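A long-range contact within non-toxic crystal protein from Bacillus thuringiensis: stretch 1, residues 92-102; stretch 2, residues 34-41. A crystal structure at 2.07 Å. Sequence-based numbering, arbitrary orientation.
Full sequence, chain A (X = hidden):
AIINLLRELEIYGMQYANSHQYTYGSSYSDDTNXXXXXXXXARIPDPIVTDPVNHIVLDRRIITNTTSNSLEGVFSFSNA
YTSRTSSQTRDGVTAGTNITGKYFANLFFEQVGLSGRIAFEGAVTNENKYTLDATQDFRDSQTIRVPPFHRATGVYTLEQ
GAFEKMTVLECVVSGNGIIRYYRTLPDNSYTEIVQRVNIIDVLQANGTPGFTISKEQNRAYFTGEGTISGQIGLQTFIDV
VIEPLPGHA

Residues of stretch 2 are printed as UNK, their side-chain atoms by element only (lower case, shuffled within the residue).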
ATOM      1  N   GLY A  92     -11.270  -7.969  -1.303  1.00 26.38           N
ATOM      2  CA  GLY A  92     -11.346  -6.780  -2.125  1.00 26.48           C
ATOM      3  C   GLY A  92     -12.560  -6.713  -3.035  1.00 26.59           C
ATOM      4  O   GLY A  92     -13.540  -7.438  -2.861  1.00 26.72           O
ATOM      5  N   VAL A  93     -12.480  -5.835  -4.027  1.00 27.66           N
ATOM      6  CA  VAL A  93     -13.572  -5.642  -4.964  1.00 28.21           C
ATOM      7  C   VAL A  93     -13.001  -5.170  -6.293  1.00 27.93           C
ATOM      8  O   VAL A  93     -11.905  -4.613  -6.331  1.00 29.68           O
ATOM      9  CB  VAL A  93     -14.574  -4.595  -4.417  1.00 26.88           C
ATOM     10  CG1 VAL A  93     -13.872  -3.248  -4.206  1.00 25.38           C
ATOM     11  CG2 VAL A  93     -15.758  -4.448  -5.379  1.00 27.70           C
ATOM     12  N   THR A  94     -13.730  -5.412  -7.380  1.00 28.31           N
ATOM     13  CA  THR A  94     -13.287  -4.990  -8.709  1.00 27.64           C
ATOM     14  C   THR A  94     -14.449  -4.795  -9.674  1.00 28.42           C
ATOM     15  O   THR A  94     -15.487  -5.453  -9.564  1.00 29.47           O
ATOM     16  CB  THR A  94     -12.315  -6.018  -9.343  1.00 25.31           C
ATOM     17  OG1 THR A  94     -11.839  -5.515 -10.599  1.00 27.02           O
ATOM     18  CG2 THR A  94     -13.014  -7.343  -9.575  1.00 26.10           C
ATOM     19  N   ALA A  95     -14.257  -3.888 -10.625  1.00 28.41           N
ATOM     20  CA  ALA A  95     -15.257  -3.604 -11.636  1.00 30.89           C
ATOM     21  C   ALA A  95     -14.766  -4.214 -12.945  1.00 32.07           C
ATOM     22  O   ALA A  95     -15.274  -3.897 -14.024  1.00 31.20           O
ATOM     23  CB  ALA A  95     -15.442  -2.095 -11.788  1.00 29.18           C
ATOM     24  N   GLY A  96     -13.767  -5.086 -12.844  1.00 31.38           N
ATOM     25  CA  GLY A  96     -13.233  -5.725 -14.034  1.00 31.97           C
ATOM     26  C   GLY A  96     -11.882  -5.203 -14.492  1.00 32.48           C
ATOM     27  O   GLY A  96     -11.291  -5.746 -15.424  1.00 34.67           O
ATOM     28  N   THR A  97     -11.387  -4.152 -13.847  1.00 32.81           N
ATOM     29  CA  THR A  97     -10.089  -3.577 -14.211  1.00 32.79           C
ATOM     30  C   THR A  97      -9.185  -3.460 -12.988  1.00 32.31           C
ATOM     31  O   THR A  97      -9.614  -2.979 -11.938  1.00 30.38           O
ATOM     32  CB  THR A  97     -10.248  -2.166 -14.813  1.00 35.25           C
ATOM     33  OG1 THR A  97     -11.079  -2.236 -15.975  1.00 38.77           O
ATOM     34  CG2 THR A  97      -8.888  -1.589 -15.203  1.00 36.08           C
ATOM     35  N   ASN A  98      -7.936  -3.895 -13.112  1.00 32.23           N
ATOM     36  CA  ASN A  98      -7.040  -3.795 -11.970  1.00 31.82           C
ATOM     37  C   ASN A  98      -6.597  -2.358 -11.766  1.00 30.23           C
ATOM     38  O   ASN A  98      -6.319  -1.644 -12.722  1.00 31.75           O
ATOM     39  CB  ASN A  98      -5.835  -4.715 -12.135  1.00 31.52           C
ATOM     40  CG  ASN A  98      -6.153  -6.143 -11.751  1.00 33.74           C
ATOM     41  OD1 ASN A  98      -6.771  -6.392 -10.714  1.00 33.14           O
ATOM     42  ND2 ASN A  98      -5.731  -7.089 -12.575  1.00 33.98           N
ATOM     43  N   ILE A  99      -6.567  -1.935 -10.510  1.00 29.61           N
ATOM     44  CA  ILE A  99      -6.157  -0.577 -10.169  1.00 29.70           C
ATOM     45  C   ILE A  99      -5.093  -0.620  -9.082  1.00 30.65           C
ATOM     46  O   ILE A  99      -5.317  -1.167  -8.003  1.00 31.17           O
ATOM     47  CB  ILE A  99      -7.322   0.253  -9.619  1.00 29.88           C
ATOM     48  CG1 ILE A  99      -8.512   0.208 -10.574  1.00 29.16           C
ATOM     49  CG2 ILE A  99      -6.876   1.695  -9.420  1.00 28.13           C
ATOM     50  CD1 ILE A  99      -9.782   0.731  -9.942  1.00 27.31           C
ATOM     51  N   THR A 100      -3.936  -0.048  -9.370  1.00 30.96           N
ATOM     52  CA  THR A 100      -2.865  -0.007  -8.394  1.00 32.78           C
ATOM     53  C   THR A 100      -2.908   1.320  -7.646  1.00 32.48           C
ATOM     54  O   THR A 100      -2.866   2.381  -8.257  1.00 33.17           O
ATOM     55  CB  THR A 100      -1.504  -0.160  -9.072  1.00 33.41           C
ATOM     56  OG1 THR A 100      -1.402  -1.477  -9.629  1.00 35.10           O
ATOM     57  CG2 THR A 100      -0.383   0.049  -8.064  1.00 36.20           C
ATOM     58  N   GLY A 101      -3.017   1.256  -6.323  1.00 32.97           N
ATOM     59  CA  GLY A 101      -3.045   2.473  -5.529  1.00 33.69           C
ATOM     60  C   GLY A 101      -1.743   2.710  -4.772  1.00 33.91           C
ATOM     61  O   GLY A 101      -0.998   1.768  -4.492  1.00 31.05           O
ATOM     62  N   LYS A 102      -1.463   3.971  -4.452  1.00 33.93           N
ATOM     63  CA  LYS A 102      -0.260   4.339  -3.702  1.00 36.33           C
ATOM     64  C   LYS A 102      -0.753   4.702  -2.302  1.00 34.72           C
ATOM     65  O   LYS A 102      -1.718   5.453  -2.169  1.00 34.02           O
ATOM     66  CB  LYS A 102       0.416   5.553  -4.340  1.00 39.13           C
ATOM     67  CG  LYS A 102       1.934   5.593  -4.202  1.00 45.15           C
ATOM     68  CD  LYS A 102       2.403   5.469  -2.754  1.00 48.44           C
ATOM     69  CE  LYS A 102       3.910   5.672  -2.655  1.00 51.54           C
ATOM     70  NZ  LYS A 102       4.663   4.809  -3.613  1.00 51.90           N
ATOM     71  N   UNK A  34     -19.935   4.607 -15.933  1.00 29.63           N
ATOM     72  CA  UNK A  34     -19.500   3.253 -15.595  1.00 28.33           C
ATOM     73  C   UNK A  34     -19.422   2.882 -14.128  1.00 26.40           C
ATOM     74  O   UNK A  34     -19.244   3.733 -13.258  1.00 25.62           O
ATOM     75  c   UNK A  34     -18.149   3.152 -16.284  1.00 30.51           C
ATOM     76  c   UNK A  34     -18.833   5.381 -16.533  1.00 29.25           C
ATOM     77  c   UNK A  34     -17.625   4.551 -16.171  1.00 32.00           C
ATOM     78  N   UNK A  35     -19.572   1.587 -13.872  1.00 27.23           N
ATOM     79  CA  UNK A  35     -19.457   1.056 -12.524  1.00 29.28           C
ATOM     80  C   UNK A  35     -18.008   1.391 -12.216  1.00 29.59           C
ATOM     81  O   UNK A  35     -17.125   1.041 -12.986  1.00 30.78           O
ATOM     82  c   UNK A  35     -19.623  -0.471 -12.515  1.00 31.41           C
ATOM     83  c   UNK A  35     -21.269  -2.305 -13.136  1.00 34.48           C
ATOM     84  c   UNK A  35     -19.223  -1.035 -11.151  1.00 31.30           C
ATOM     85  c   UNK A  35     -21.068  -0.837 -12.861  1.00 31.44           C
ATOM     86  N   UNK A  36     -17.749   2.080 -11.116  1.00 29.96           N
ATOM     87  CA  UNK A  36     -16.372   2.421 -10.832  1.00 29.24           C
ATOM     88  C   UNK A  36     -15.964   2.304  -9.376  1.00 27.10           C
ATOM     89  O   UNK A  36     -16.793   2.256  -8.471  1.00 26.08           O
ATOM     90  c   UNK A  36     -16.057   3.838 -11.332  1.00 29.65           C
ATOM     91  c   UNK A  36     -15.932   6.295 -10.806  1.00 32.41           C
ATOM     92  n   UNK A  36     -14.048   6.362 -12.943  1.00 33.70           N
ATOM     93  c   UNK A  36     -15.310   6.708 -13.170  1.00 34.41           C
ATOM     94  n   UNK A  36     -15.677   7.078 -14.389  1.00 35.63           N
ATOM     95  c   UNK A  36     -16.577   4.949 -10.448  1.00 32.44           C
ATOM     96  n   UNK A  36     -16.210   6.687 -12.188  1.00 33.09           N
ATOM     97  N   UNK A  37     -14.652   2.275  -9.186  1.00 25.99           N
ATOM     98  CA  UNK A  37     -14.028   2.184  -7.881  1.00 25.41           C
ATOM     99  C   UNK A  37     -13.215   3.456  -7.767  1.00 23.69           C
ATOM    100  O   UNK A  37     -12.429   3.769  -8.662  1.00 23.41           O
ATOM    101  c   UNK A  37     -13.101   0.944  -7.810  1.00 25.25           C
ATOM    102  c   UNK A  37     -12.054   1.119  -6.704  1.00 24.15           C
ATOM    103  c   UNK A  37     -13.189  -1.609  -7.818  1.00 28.26           C
ATOM    104  c   UNK A  37     -13.952  -0.312  -7.610  1.00 26.67           C
ATOM    105  N   UNK A  38     -13.419   4.191  -6.680  1.00 23.55           N
ATOM    106  CA  UNK A  38     -12.713   5.447  -6.459  1.00 24.89           C
ATOM    107  C   UNK A  38     -12.359   5.673  -4.996  1.00 24.55           C
ATOM    108  O   UNK A  38     -12.864   4.983  -4.107  1.00 26.17           O
ATOM    109  c   UNK A  38     -13.577   6.613  -6.956  1.00 24.85           C
ATOM    110  N   UNK A  39     -11.500   6.659  -4.753  1.00 24.62           N
ATOM    111  CA  UNK A  39     -11.111   6.989  -3.396  1.00 25.31           C
ATOM    112  C   UNK A  39     -10.426   5.844  -2.675  1.00 25.70           C
ATOM    113  O   UNK A  39     -10.692   5.588  -1.505  1.00 24.64           O
ATOM    114  N   UNK A  40      -9.557   5.139  -3.384  1.00 25.21           N
ATOM    115  CA  UNK A  40      -8.817   4.021  -2.800  1.00 28.68           C
ATOM    116  C   UNK A  40      -8.060   4.435  -1.535  1.00 28.55           C
ATOM    117  O   UNK A  40      -7.302   5.405  -1.544  1.00 25.44           O
ATOM    118  c   UNK A  40      -7.818   3.497  -3.819  1.00 28.60           C
ATOM    119  c   UNK A  40      -7.933   2.082  -4.378  1.00 31.30           C
ATOM    120  c   UNK A  40      -9.324   1.508  -4.209  1.00 30.18           C
ATOM    121  c   UNK A  40      -7.521   2.144  -5.834  1.00 28.04           C
ATOM    122  N   UNK A  41      -8.258   3.695  -0.450  1.00 29.39           N
ATOM    123  CA  UNK A  41      -7.561   4.005   0.795  1.00 31.43           C
ATOM    124  C   UNK A  41      -7.161   2.728   1.527  1.00 30.51           C
ATOM    125  O   UNK A  41      -7.862   1.716   1.475  1.00 29.54           O
ATOM    126  o   UNK A  41      -8.219   6.518   3.420  1.00 38.30           O
ATOM    127  c   UNK A  41      -8.438   4.873   1.705  1.00 32.10           C
ATOM    128  c   UNK A  41      -7.617   5.716   2.679  1.00 35.43           C
ATOM    129  o   UNK A  41      -6.373   5.584   2.703  1.00 33.37           O
TER

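Position 34 carries three side-chain carbons that close a ring onto the backbone N. It lies out of reach of stretch 1. The ring identifies Pro34.

Position 35 has four side-chain carbons. They fork at the first, and one arm is two carbons long. CA-to-CB points toward stretch 1, and the short arm of the fork lies 4.0 Å from CB of Ala95. The backbone O of position 35 is also 3.8 Å from CB of Ala95. Branching at CB with one longer arm gives Ile35, and the short arm is CG2.

Position 36 has an unbranched run of three carbons, then a nitrogen, then a carbon bearing two more nitrogens. This is a guanidinium group. CA-to-CB points away from stretch 1, and no side-chain contact forms. The residue is Arg36. Its CA is nevertheless 6.2 Å from CA of Ala95, so the backbones pass close here.

Position 37 again has four carbons, forked at the first, with one arm of two carbons. CA-to-CB points toward stretch 1. The end of the long arm lies 3.5 Å from CA of Thr94 and 3.6 Å from O of Val93. The pattern is that of Ile37. Its CD1 is also 4.0 Å from CG1 of Val93 and 3.8 Å from N of Ala95, while its CB lies 4.0 Å from CD1 of Ile99.

Position 38 has one side-chain carbon, and CA-to-CB points away. It is Ala38.

Position 39 has no side-chain atoms, so it is Gly39. Its phi of 61° favours glycine, and the chain turns a corner here.

Position 40 has four carbons, forked at the second. CA-to-CB points toward stretch 1, and one tip lies 3.7 Å from CG2 of Ile99. The later fork distinguishes Leu40 from isoleucine. Its CD2 is 4.5 Å from CA of Gly101. Both chi angles lie between the usual wells.

Position 41 has two carbons, the second carrying two oxygens. This carboxylate belongs to Asp41. CA-to-CB points away; the end of the side chain comes nearer but makes no contact.

The contact is apolar, with no hydrogen bonds between the stretches. Ile37 has the largest covered area, and its CD1 packs against both side-chain and backbone atoms of stretch 1. Ile99 touches both Ile37 and Leu40, linking the residues before and after the corner. At Gly101, an ideal CB would lie 3.6 Å from CD2 of Leu40.

Stretch 2, residues 34-41: PIRIAGLD
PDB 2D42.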